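Local coordinates for protein 5-cytosine DNA methyltransferase (Entamoeba histolytica, PDB 3QV2) that probably transfers a methyl group from S-adenosylmethionine to carbon 5 of cytosine in DNA or tRNA, at residues Q10-R24 with T37-Y51. Numbering follows the deposited sequence.
Sequences QVNVIEFFSGIGGLR and TFIPFDINEIANKIY. With SAH (S-adenosyl-L-homocysteine), chain B.
R24, on the crossover helix 22-29 of the first beta-alpha-beta unit of a Rossmann-like methyltransferase fold, lies over F38 on the second strand and reaches Y51 on the next helix, 45-55. Strands 11-16 and 36-41 run parallel, joined by helix 22-29. Their backbones alternate bonds, among them V13 N to T37 O and I39 N to V13 O. Strand 36-41 is an edge strand of the sheet.

R24 can be followed outward. Its CB stands 4.0 Å from F38 CE1. CG is anti to the backbone N (chi1 177°), and the chain stays extended to NE. This lays R24 CG over the centre of the F38 ring, a CH-pi contact of 3.6 Å to the centroid. CD passes on to F38 CG and comes close to Y51 OH. NE lies near F38 CD2, and the guanidinium plane is only 16° from the ring plane. R24 NH1 donates to Y51 OH (3.1 Å), nearly straight and within the guanidinium plane. NE and NH2 form salt bridges with E28 and E57.

Y51 OH donates in turn to E15 OE2 at 2.7 Å, on the syn side. E15 OE1 accepts from R24 N, so both carboxylate oxygens of this buried acid are bonded. The positive R24 probably helps polarise the hydroxyl toward E15. P40 CB sits over one face of the Y51 ring, toward its rim.

Beyond the strands, the loop with S18, G19 and I20 and the acid D42 hold S-adenosylhomocysteine. I20 N donates to SAH O, a carboxylate oxygen of the bound product. G19 has its CA against SAH CB, and glycine leaves that position without a side chain. D42 OD1 accepts from SAH O2' at 2.7 Å. D42 OD2 accepts from SAH O3' and, on its anti side, from G19 N at 3.0 Å.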
ATOM      1  N   GLN A  10       9.790 -14.172 -18.680  1.00 41.40           N
ATOM      2  CA  GLN A  10      10.053 -12.845 -18.144  1.00 36.21           C
ATOM      3  C   GLN A  10       8.790 -12.170 -17.618  1.00 27.81           C
ATOM      4  O   GLN A  10       7.681 -12.452 -18.078  1.00 21.11           O
ATOM      5  CB  GLN A  10      10.715 -11.971 -19.212  1.00 41.19           C
ATOM      6  CG  GLN A  10      11.249 -10.647 -18.700  1.00 48.28           C
ATOM      7  CD  GLN A  10      11.993  -9.873 -19.769  1.00 51.70           C
ATOM      8  OE1 GLN A  10      12.440  -8.749 -19.542  1.00 51.65           O
ATOM      9  NE2 GLN A  10      12.128 -10.473 -20.947  1.00 52.89           N
ATOM     10  N   VAL A  11       8.969 -11.281 -16.647  1.00 21.87           N
ATOM     11  CA  VAL A  11       7.861 -10.521 -16.086  1.00 17.56           C
ATOM     12  C   VAL A  11       8.030  -9.033 -16.371  1.00 19.06           C
ATOM     13  O   VAL A  11       8.884  -8.372 -15.782  1.00 20.30           O
ATOM     14  CB  VAL A  11       7.740 -10.734 -14.564  1.00 14.93           C
ATOM     15  CG1 VAL A  11       6.664  -9.827 -13.986  1.00 12.52           C
ATOM     16  CG2 VAL A  11       7.436 -12.190 -14.256  1.00 10.56           C
ATOM     17  N   ASN A  12       7.217  -8.515 -17.285  1.00 16.57           N
ATOM     18  CA  ASN A  12       7.253  -7.102 -17.634  1.00 13.83           C
ATOM     19  C   ASN A  12       6.007  -6.391 -17.120  1.00 12.67           C
ATOM     20  O   ASN A  12       4.901  -6.631 -17.603  1.00 10.32           O
ATOM     21  CB  ASN A  12       7.388  -6.932 -19.146  1.00 15.47           C
ATOM     22  CG  ASN A  12       8.574  -7.690 -19.711  1.00 17.86           C
ATOM     23  OD1 ASN A  12       8.424  -8.542 -20.586  1.00 20.69           O
ATOM     24  ND2 ASN A  12       9.764  -7.389 -19.201  1.00 14.38           N
ATOM     25  N   VAL A  13       6.195  -5.514 -16.138  1.00 15.85           N
ATOM     26  CA  VAL A  13       5.073  -4.946 -15.398  1.00 15.95           C
ATOM     27  C   VAL A  13       4.789  -3.486 -15.734  1.00 16.70           C
ATOM     28  O   VAL A  13       5.702  -2.663 -15.801  1.00 17.45           O
ATOM     29  CB  VAL A  13       5.311  -5.042 -13.875  1.00 12.95           C
ATOM     30  CG1 VAL A  13       4.074  -4.588 -13.115  1.00  8.30           C
ATOM     31  CG2 VAL A  13       5.693  -6.460 -13.479  1.00 11.02           C
ATOM     32  N   ILE A  14       3.513  -3.174 -15.938  1.00 17.18           N
ATOM     33  CA  ILE A  14       3.069  -1.789 -15.967  1.00 18.13           C
ATOM     34  C   ILE A  14       2.546  -1.433 -14.580  1.00 19.08           C
ATOM     35  O   ILE A  14       1.509  -1.938 -14.151  1.00 19.40           O
ATOM     36  CB  ILE A  14       1.953  -1.553 -16.998  1.00 13.34           C
ATOM     37  CG1 ILE A  14       2.372  -2.054 -18.381  1.00 15.09           C
ATOM     38  CG2 ILE A  14       1.594  -0.075 -17.052  1.00 11.02           C
ATOM     39  CD1 ILE A  14       1.331  -1.816 -19.455  1.00 15.12           C
ATOM     40  N   GLU A  15       3.272  -0.570 -13.878  1.00 17.76           N
ATOM     41  CA  GLU A  15       2.935  -0.225 -12.501  1.00 19.08           C
ATOM     42  C   GLU A  15       1.984   0.967 -12.446  1.00 19.50           C
ATOM     43  O   GLU A  15       2.409   2.103 -12.235  1.00 24.25           O
ATOM     44  CB  GLU A  15       4.213   0.064 -11.710  1.00 16.99           C
ATOM     45  CG  GLU A  15       4.058   0.036 -10.198  1.00 20.06           C
ATOM     46  CD  GLU A  15       5.396   0.099  -9.482  1.00 21.91           C
ATOM     47  OE1 GLU A  15       5.406   0.090  -8.234  1.00 20.26           O
ATOM     48  OE2 GLU A  15       6.440   0.155 -10.166  1.00 18.18           O
ATOM     49  N   PHE A  16       0.698   0.703 -12.642  1.00 15.07           N
ATOM     50  CA  PHE A  16      -0.312   1.753 -12.609  1.00 14.37           C
ATOM     51  C   PHE A  16      -0.461   2.331 -11.205  1.00 14.34           C
ATOM     52  O   PHE A  16      -0.401   1.600 -10.216  1.00 15.17           O
ATOM     53  CB  PHE A  16      -1.660   1.221 -13.095  1.00 14.39           C
ATOM     54  CG  PHE A  16      -1.662   0.785 -14.535  1.00 13.12           C
ATOM     55  CD1 PHE A  16      -1.602   1.720 -15.554  1.00 12.78           C
ATOM     56  CD2 PHE A  16      -1.744  -0.557 -14.869  1.00  8.60           C
ATOM     57  CE1 PHE A  16      -1.612   1.325 -16.877  1.00 10.15           C
ATOM     58  CE2 PHE A  16      -1.757  -0.958 -16.193  1.00  8.60           C
ATOM     59  CZ  PHE A  16      -1.691  -0.015 -17.198  1.00  9.22           C
ATOM     60  N   PHE A  17      -0.665   3.643 -11.127  1.00 12.86           N
ATOM     61  CA  PHE A  17      -0.772   4.333  -9.846  1.00 11.93           C
ATOM     62  C   PHE A  17       0.413   3.952  -8.967  1.00 14.68           C
ATOM     63  O   PHE A  17       0.250   3.609  -7.796  1.00 16.87           O
ATOM     64  CB  PHE A  17      -2.091   3.981  -9.153  1.00 13.77           C
ATOM     65  CG  PHE A  17      -3.268   3.920 -10.087  1.00 15.00           C
ATOM     66  CD1 PHE A  17      -3.912   5.079 -10.493  1.00 13.38           C
ATOM     67  CD2 PHE A  17      -3.728   2.703 -10.564  1.00 13.18           C
ATOM     68  CE1 PHE A  17      -4.992   5.023 -11.357  1.00 12.89           C
ATOM     69  CE2 PHE A  17      -4.806   2.641 -11.427  1.00 10.26           C
ATOM     70  CZ  PHE A  17      -5.439   3.802 -11.824  1.00 10.64           C
ATOM     71  N   SER A  18       1.606   4.026  -9.548  1.00 12.18           N
ATOM     72  CA  SER A  18       2.826   3.521  -8.920  1.00 12.81           C
ATOM     73  C   SER A  18       3.134   4.103  -7.542  1.00 15.12           C
ATOM     74  O   SER A  18       3.740   3.433  -6.707  1.00 14.37           O
ATOM     75  CB  SER A  18       4.024   3.721  -9.853  1.00 13.91           C
ATOM     76  OG  SER A  18       4.052   5.039 -10.371  1.00 16.10           O
ATOM     77  N   GLY A  19       2.725   5.344  -7.304  1.00 16.76           N
ATOM     78  CA  GLY A  19       2.998   5.992  -6.033  1.00 17.92           C
ATOM     79  C   GLY A  19       4.483   6.024  -5.716  1.00 19.13           C
ATOM     80  O   GLY A  19       5.268   6.601  -6.468  1.00 21.10           O
ATOM     81  N   ILE A  20       4.872   5.403  -4.606  1.00 15.15           N
ATOM     82  CA  ILE A  20       6.276   5.372  -4.207  1.00 18.88           C
ATOM     83  C   ILE A  20       6.937   4.031  -4.523  1.00 18.13           C
ATOM     84  O   ILE A  20       8.070   3.777  -4.115  1.00 15.16           O
ATOM     85  CB  ILE A  20       6.458   5.691  -2.707  1.00 20.59           C
ATOM     86  CG1 ILE A  20       5.848   4.586  -1.842  1.00 18.04           C
ATOM     87  CG2 ILE A  20       5.848   7.043  -2.366  1.00 23.23           C
ATOM     88  CD1 ILE A  20       6.015   4.820  -0.356  1.00 16.55           C
ATOM     89  N   GLY A  21       6.221   3.175  -5.245  1.00 17.84           N
ATOM     90  CA  GLY A  21       6.769   1.907  -5.694  1.00 15.22           C
ATOM     91  C   GLY A  21       6.549   0.752  -4.736  1.00 13.82           C
ATOM     92  O   GLY A  21       7.388  -0.142  -4.629  1.00 14.11           O
ATOM     93  N   GLY A  22       5.415   0.763  -4.042  1.00 14.41           N
ATOM     94  CA  GLY A  22       5.095  -0.295  -3.104  1.00  9.89           C
ATOM     95  C   GLY A  22       4.919  -1.641  -3.781  1.00 13.50           C
ATOM     96  O   GLY A  22       5.398  -2.663  -3.289  1.00 15.55           O
ATOM     97  N   LEU A  23       4.226  -1.643  -4.916  1.00 13.99           N
ATOM     98  CA  LEU A  23       3.979  -2.876  -5.657  1.00 13.58           C
ATOM     99  C   LEU A  23       5.276  -3.456  -6.212  1.00 15.64           C
ATOM    100  O   LEU A  23       5.488  -4.668  -6.180  1.00 17.21           O
ATOM    101  CB  LEU A  23       2.981  -2.636  -6.788  1.00 14.60           C
ATOM    102  CG  LEU A  23       1.627  -2.071  -6.358  1.00 22.97           C
ATOM    103  CD1 LEU A  23       0.737  -1.840  -7.566  1.00 24.81           C
ATOM    104  CD2 LEU A  23       0.957  -3.001  -5.364  1.00 23.61           C
ATOM    105  N   ARG A  24       6.139  -2.584  -6.722  1.00 16.67           N
ATOM    106  CA  ARG A  24       7.447  -3.004  -7.210  1.00 17.39           C
ATOM    107  C   ARG A  24       8.281  -3.579  -6.070  1.00 18.71           C
ATOM    108  O   ARG A  24       8.847  -4.667  -6.189  1.00 22.46           O
ATOM    109  CB  ARG A  24       8.175  -1.828  -7.861  1.00 17.84           C
ATOM    110  CG  ARG A  24       9.580  -2.151  -8.342  1.00 16.51           C
ATOM    111  CD  ARG A  24      10.127  -1.047  -9.232  1.00 18.33           C
ATOM    112  NE  ARG A  24      11.489  -1.331  -9.679  1.00 18.57           N
ATOM    113  CZ  ARG A  24      12.110  -0.672 -10.651  1.00 16.79           C
ATOM    114  NH1 ARG A  24      11.491   0.309 -11.292  1.00 15.95           N
ATOM    115  NH2 ARG A  24      13.349  -1.000 -10.989  1.00 18.60           N
ATOM    116  N   THR A  37      10.944  -6.094 -15.234  1.00 24.07           N
ATOM    117  CA  THR A  37      11.031  -4.681 -15.577  1.00 23.55           C
ATOM    118  C   THR A  37       9.748  -3.982 -15.146  1.00 22.48           C
ATOM    119  O   THR A  37       8.681  -4.596 -15.110  1.00 21.47           O
ATOM    120  CB  THR A  37      11.227  -4.471 -17.088  1.00 25.50           C
ATOM    121  OG1 THR A  37      10.088  -4.978 -17.795  1.00 26.90           O
ATOM    122  CG2 THR A  37      12.482  -5.186 -17.569  1.00 26.95           C
ATOM    123  N   PHE A  38       9.851  -2.698 -14.823  1.00 21.70           N
ATOM    124  CA  PHE A  38       8.698  -1.940 -14.351  1.00 19.51           C
ATOM    125  C   PHE A  38       8.534  -0.616 -15.094  1.00 19.97           C
ATOM    126  O   PHE A  38       9.495   0.132 -15.271  1.00 22.19           O
ATOM    127  CB  PHE A  38       8.812  -1.679 -12.847  1.00 18.18           C
ATOM    128  CG  PHE A  38       8.768  -2.927 -12.007  1.00 18.11           C
ATOM    129  CD1 PHE A  38       7.570  -3.384 -11.482  1.00 16.88           C
ATOM    130  CD2 PHE A  38       9.925  -3.640 -11.736  1.00 16.46           C
ATOM    131  CE1 PHE A  38       7.526  -4.530 -10.709  1.00 13.16           C
ATOM    132  CE2 PHE A  38       9.888  -4.787 -10.965  1.00 16.76           C
ATOM    133  CZ  PHE A  38       8.688  -5.231 -10.449  1.00 13.92           C
ATOM    134  N   ILE A  39       7.309  -0.337 -15.533  1.00 18.21           N
ATOM    135  CA  ILE A  39       6.976   0.946 -16.145  1.00 19.77           C
ATOM    136  C   ILE A  39       5.876   1.628 -15.339  1.00 20.91           C
ATOM    137  O   ILE A  39       4.693   1.346 -15.526  1.00 22.01           O
ATOM    138  CB  ILE A  39       6.518   0.799 -17.609  1.00 20.67           C
ATOM    139  CG1 ILE A  39       7.665   0.285 -18.485  1.00 25.52           C
ATOM    140  CG2 ILE A  39       6.023   2.130 -18.145  1.00 19.94           C
ATOM    141  CD1 ILE A  39       7.941  -1.195 -18.339  1.00 24.78           C
ATOM    142  N   PRO A  40       6.272   2.527 -14.430  1.00 21.40           N
ATOM    143  CA  PRO A  40       5.368   3.204 -13.495  1.00 19.04           C
ATOM    144  C   PRO A  40       4.588   4.352 -14.132  1.00 16.85           C
ATOM    145  O   PRO A  40       5.153   5.133 -14.898  1.00 15.01           O
ATOM    146  CB  PRO A  40       6.325   3.752 -12.435  1.00 20.78           C
ATOM    147  CG  PRO A  40       7.588   3.996 -13.177  1.00 21.18           C
ATOM    148  CD  PRO A  40       7.677   2.915 -14.218  1.00 20.70           C
ATOM    149  N   PHE A  41       3.301   4.440 -13.812  1.00 15.77           N
ATOM    150  CA  PHE A  41       2.457   5.549 -14.245  1.00 15.28           C
ATOM    151  C   PHE A  41       1.836   6.230 -13.030  1.00 20.43           C
ATOM    152  O   PHE A  41       1.186   5.579 -12.211  1.00 17.45           O
ATOM    153  CB  PHE A  41       1.341   5.055 -15.172  1.00 14.23           C
ATOM    154  CG  PHE A  41       1.783   4.804 -16.586  1.00 15.89           C
ATOM    155  CD1 PHE A  41       1.515   5.728 -17.585  1.00 18.65           C
ATOM    156  CD2 PHE A  41       2.454   3.641 -16.921  1.00 15.01           C
ATOM    157  CE1 PHE A  41       1.914   5.496 -18.888  1.00 16.68           C
ATOM    158  CE2 PHE A  41       2.858   3.405 -18.221  1.00 16.37           C
ATOM    159  CZ  PHE A  41       2.587   4.334 -19.206  1.00 14.32           C
ATOM    160  N   ASP A  42       2.038   7.538 -12.914  1.00 20.53           N
ATOM    161  CA  ASP A  42       1.432   8.310 -11.837  1.00 20.58           C
ATOM    162  C   ASP A  42       1.590   9.806 -12.098  1.00 23.22           C
ATOM    163  O   ASP A  42       2.609  10.248 -12.629  1.00 21.74           O
ATOM    164  CB  ASP A  42       2.039   7.927 -10.485  1.00 16.45           C
ATOM    165  CG  ASP A  42       1.149   8.308  -9.315  1.00 17.37           C
ATOM    166  OD1 ASP A  42       0.676   9.462  -9.277  1.00 17.96           O
ATOM    167  OD2 ASP A  42       0.914   7.448  -8.441  1.00 15.01           O
ATOM    168  N   ILE A  43       0.573  10.578 -11.728  1.00 24.56           N
ATOM    169  CA  ILE A  43       0.563  12.014 -11.987  1.00 23.63           C
ATOM    170  C   ILE A  43       1.019  12.831 -10.781  1.00 25.04           C
ATOM    171  O   ILE A  43       1.175  14.049 -10.873  1.00 27.81           O
ATOM    172  CB  ILE A  43      -0.837  12.490 -12.409  1.00 23.64           C
ATOM    173  CG1 ILE A  43      -1.846  12.230 -11.289  1.00 23.15           C
ATOM    174  CG2 ILE A  43      -1.270  11.794 -13.687  1.00 24.63           C
ATOM    175  CD1 ILE A  43      -3.261  12.653 -11.626  1.00 24.22           C
ATOM    176  N   ASN A  44       1.229  12.160  -9.653  1.00 25.70           N
ATOM    177  CA  ASN A  44       1.658  12.834  -8.433  1.00 26.81           C
ATOM    178  C   ASN A  44       3.151  13.153  -8.462  1.00 25.94           C
ATOM    179  O   ASN A  44       3.990  12.258  -8.335  1.00 24.07           O
ATOM    180  CB  ASN A  44       1.318  11.982  -7.207  1.00 28.81           C
ATOM    181  CG  ASN A  44       1.448  12.751  -5.907  1.00 33.45           C
ATOM    182  OD1 ASN A  44       2.541  12.881  -5.357  1.00 34.43           O
ATOM    183  ND2 ASN A  44       0.329  13.263  -5.407  1.00 34.79           N
ATOM    184  N   GLU A  45       3.474  14.431  -8.630  1.00 27.28           N
ATOM    185  CA  GLU A  45       4.861  14.867  -8.772  1.00 28.50           C
ATOM    186  C   GLU A  45       5.734  14.471  -7.583  1.00 26.61           C
ATOM    187  O   GLU A  45       6.865  14.018  -7.759  1.00 26.57           O
ATOM    188  CB  GLU A  45       4.932  16.379  -9.003  1.00 34.06           C
ATOM    189  CG  GLU A  45       4.297  16.838 -10.308  1.00 41.06           C
ATOM    190  CD  GLU A  45       4.567  18.301 -10.608  1.00 44.69           C
ATOM    191  OE1 GLU A  45       5.307  18.944  -9.834  1.00 46.97           O
ATOM    192  OE2 GLU A  45       4.040  18.805 -11.622  1.00 42.41           O
ATOM    193  N   ILE A  46       5.204  14.642  -6.376  1.00 25.30           N
ATOM    194  CA  ILE A  46       5.947  14.311  -5.165  1.00 26.54           C
ATOM    195  C   ILE A  46       6.201  12.809  -5.074  1.00 23.90           C
ATOM    196  O   ILE A  46       7.323  12.375  -4.813  1.00 25.07           O
ATOM    197  CB  ILE A  46       5.216  14.797  -3.893  1.00 30.00           C
ATOM    198  CG1 ILE A  46       5.424  16.301  -3.699  1.00 32.67           C
ATOM    199  CG2 ILE A  46       5.720  14.049  -2.671  1.00 29.25           C
ATOM    200  CD1 ILE A  46       4.854  17.158  -4.809  1.00 35.71           C
ATOM    201  N   ALA A  47       5.156  12.023  -5.303  1.00 20.80           N
ATOM    202  CA  ALA A  47       5.271  10.571  -5.275  1.00 22.42           C
ATOM    203  C   ALA A  47       6.311  10.095  -6.282  1.00 21.97           C
ATOM    204  O   ALA A  47       7.160   9.261  -5.965  1.00 21.55           O
ATOM    205  CB  ALA A  47       3.923   9.925  -5.554  1.00 20.02           C
ATOM    206  N   ASN A  48       6.240  10.631  -7.497  1.00 24.97           N
ATOM    207  CA  ASN A  48       7.181  10.266  -8.550  1.00 24.37           C
ATOM    208  C   ASN A  48       8.627  10.565  -8.172  1.00 26.97           C
ATOM    209  O   ASN A  48       9.521   9.767  -8.444  1.00 24.10           O
ATOM    210  CB  ASN A  48       6.832  10.973  -9.860  1.00 24.06           C
ATOM    211  CG  ASN A  48       5.440  10.636 -10.353  1.00 24.77           C
ATOM    212  OD1 ASN A  48       4.856   9.627  -9.959  1.00 24.79           O
ATOM    213  ND2 ASN A  48       4.903  11.482 -11.225  1.00 22.87           N
ATOM    214  N   LYS A  49       8.852  11.719  -7.552  1.00 30.02           N
ATOM    215  CA  LYS A  49      10.196  12.106  -7.136  1.00 31.30           C
ATOM    216  C   LYS A  49      10.817  11.066  -6.211  1.00 30.04           C
ATOM    217  O   LYS A  49      12.006  10.767  -6.313  1.00 32.27           O
ATOM    218  CB  LYS A  49      10.188  13.487  -6.477  1.00 34.34           C
ATOM    219  CG  LYS A  49      10.540  14.620  -7.431  1.00 40.15           C
ATOM    220  CD  LYS A  49       9.581  15.792  -7.299  1.00 45.67           C
ATOM    221  CE  LYS A  49       9.618  16.395  -5.906  1.00 49.79           C
ATOM    222  NZ  LYS A  49       8.716  17.576  -5.797  1.00 52.59           N
ATOM    223  N   ILE A  50      10.007  10.516  -5.313  1.00 26.04           N
ATOM    224  CA  ILE A  50      10.467   9.457  -4.427  1.00 21.81           C
ATOM    225  C   ILE A  50      10.756   8.188  -5.222  1.00 22.33           C
ATOM    226  O   ILE A  50      11.786   7.541  -5.029  1.00 23.47           O
ATOM    227  CB  ILE A  50       9.433   9.149  -3.329  1.00 19.48           C
ATOM    228  CG1 ILE A  50       9.224  10.376  -2.434  1.00 20.79           C
ATOM    229  CG2 ILE A  50       9.874   7.944  -2.511  1.00 18.39           C
ATOM    230  CD1 ILE A  50       8.254  10.142  -1.300  1.00 22.01           C
ATOM    231  N   TYR A  51       9.843   7.842  -6.126  1.00 19.64           N
ATOM    232  CA  TYR A  51      10.007   6.664  -6.969  1.00 17.41           C
ATOM    233  C   TYR A  51      11.302   6.749  -7.768  1.00 16.87           C
ATOM    234  O   TYR A  51      12.127   5.838  -7.729  1.00 17.98           O
ATOM    235  CB  TYR A  51       8.815   6.513  -7.916  1.00 16.66           C
ATOM    236  CG  TYR A  51       8.786   5.195  -8.656  1.00 15.88           C
ATOM    237  CD1 TYR A  51       7.951   4.164  -8.245  1.00 11.87           C
ATOM    238  CD2 TYR A  51       9.598   4.979  -9.761  1.00 17.21           C
ATOM    239  CE1 TYR A  51       7.923   2.957  -8.915  1.00 13.35           C
ATOM    240  CE2 TYR A  51       9.578   3.775 -10.437  1.00 16.50           C
ATOM    241  CZ  TYR A  51       8.738   2.768 -10.011  1.00 15.77           C
ATOM    242  OH  TYR A  51       8.707   1.564 -10.674  1.00 12.44           O
TER
HETATM  243  N   SAH B 323       0.551   1.797  -4.174  1.00 22.58           N
HETATM  244  CA  SAH B 323       1.323   3.014  -4.340  1.00 21.57           C
HETATM  245  CB  SAH B 323       0.442   4.245  -4.176  1.00 21.80           C
HETATM  246  CG  SAH B 323      -1.025   4.142  -4.516  1.00 22.36           C
HETATM  247  SD  SAH B 323      -2.047   5.599  -4.220  1.00 19.15           S
HETATM  248  C   SAH B 323       2.464   3.018  -3.354  1.00 18.21           C
HETATM  249  O   SAH B 323       2.937   4.117  -2.947  1.00 21.03           O
HETATM  250  OXT SAH B 323       2.952   1.913  -2.937  1.00 15.75           O
HETATM  251  C5' SAH B 323      -2.883   6.044  -5.727  1.00 23.78           C
HETATM  252  C4' SAH B 323      -2.119   6.785  -6.762  1.00 24.41           C
HETATM  253  O4' SAH B 323      -2.860   6.797  -7.931  1.00 25.37           O
HETATM  254  C3' SAH B 323      -1.944   8.177  -6.342  1.00 22.59           C
HETATM  255  O3' SAH B 323      -0.604   8.422  -6.079  1.00 21.39           O
HETATM  256  C2' SAH B 323      -2.395   9.010  -7.427  1.00 23.85           C
HETATM  257  O2' SAH B 323      -1.433   9.958  -7.729  1.00 21.90           O
HETATM  258  C1' SAH B 323      -2.581   8.090  -8.553  1.00 20.20           C
HETATM  259  N9  SAH B 323      -3.591   8.559  -9.459  1.00 20.62           N
HETATM  260  C8  SAH B 323      -4.830   9.009  -9.221  1.00 21.61           C
HETATM  261  N7  SAH B 323      -5.375   9.324 -10.407  1.00 21.16           N
HETATM  262  C5  SAH B 323      -4.469   9.070 -11.382  1.00 21.66           C
HETATM  263  C6  SAH B 323      -4.491   9.206 -12.771  1.00 19.99           C
HETATM  264  N6  SAH B 323      -5.661   9.715 -13.444  1.00 17.83           N
HETATM  265  N1  SAH B 323      -3.393   8.854 -13.464  1.00 19.09           N
HETATM  266  C2  SAH B 323      -2.294   8.381 -12.860  1.00 17.43           C
HETATM  267  N3  SAH B 323      -2.252   8.241 -11.531  1.00 20.42           N
HETATM  268  C4  SAH B 323      -3.315   8.576 -10.776  1.00 22.06           C
HETATM  269  O   HOH W   1       5.183   7.050  -9.078  1.00 17.81           O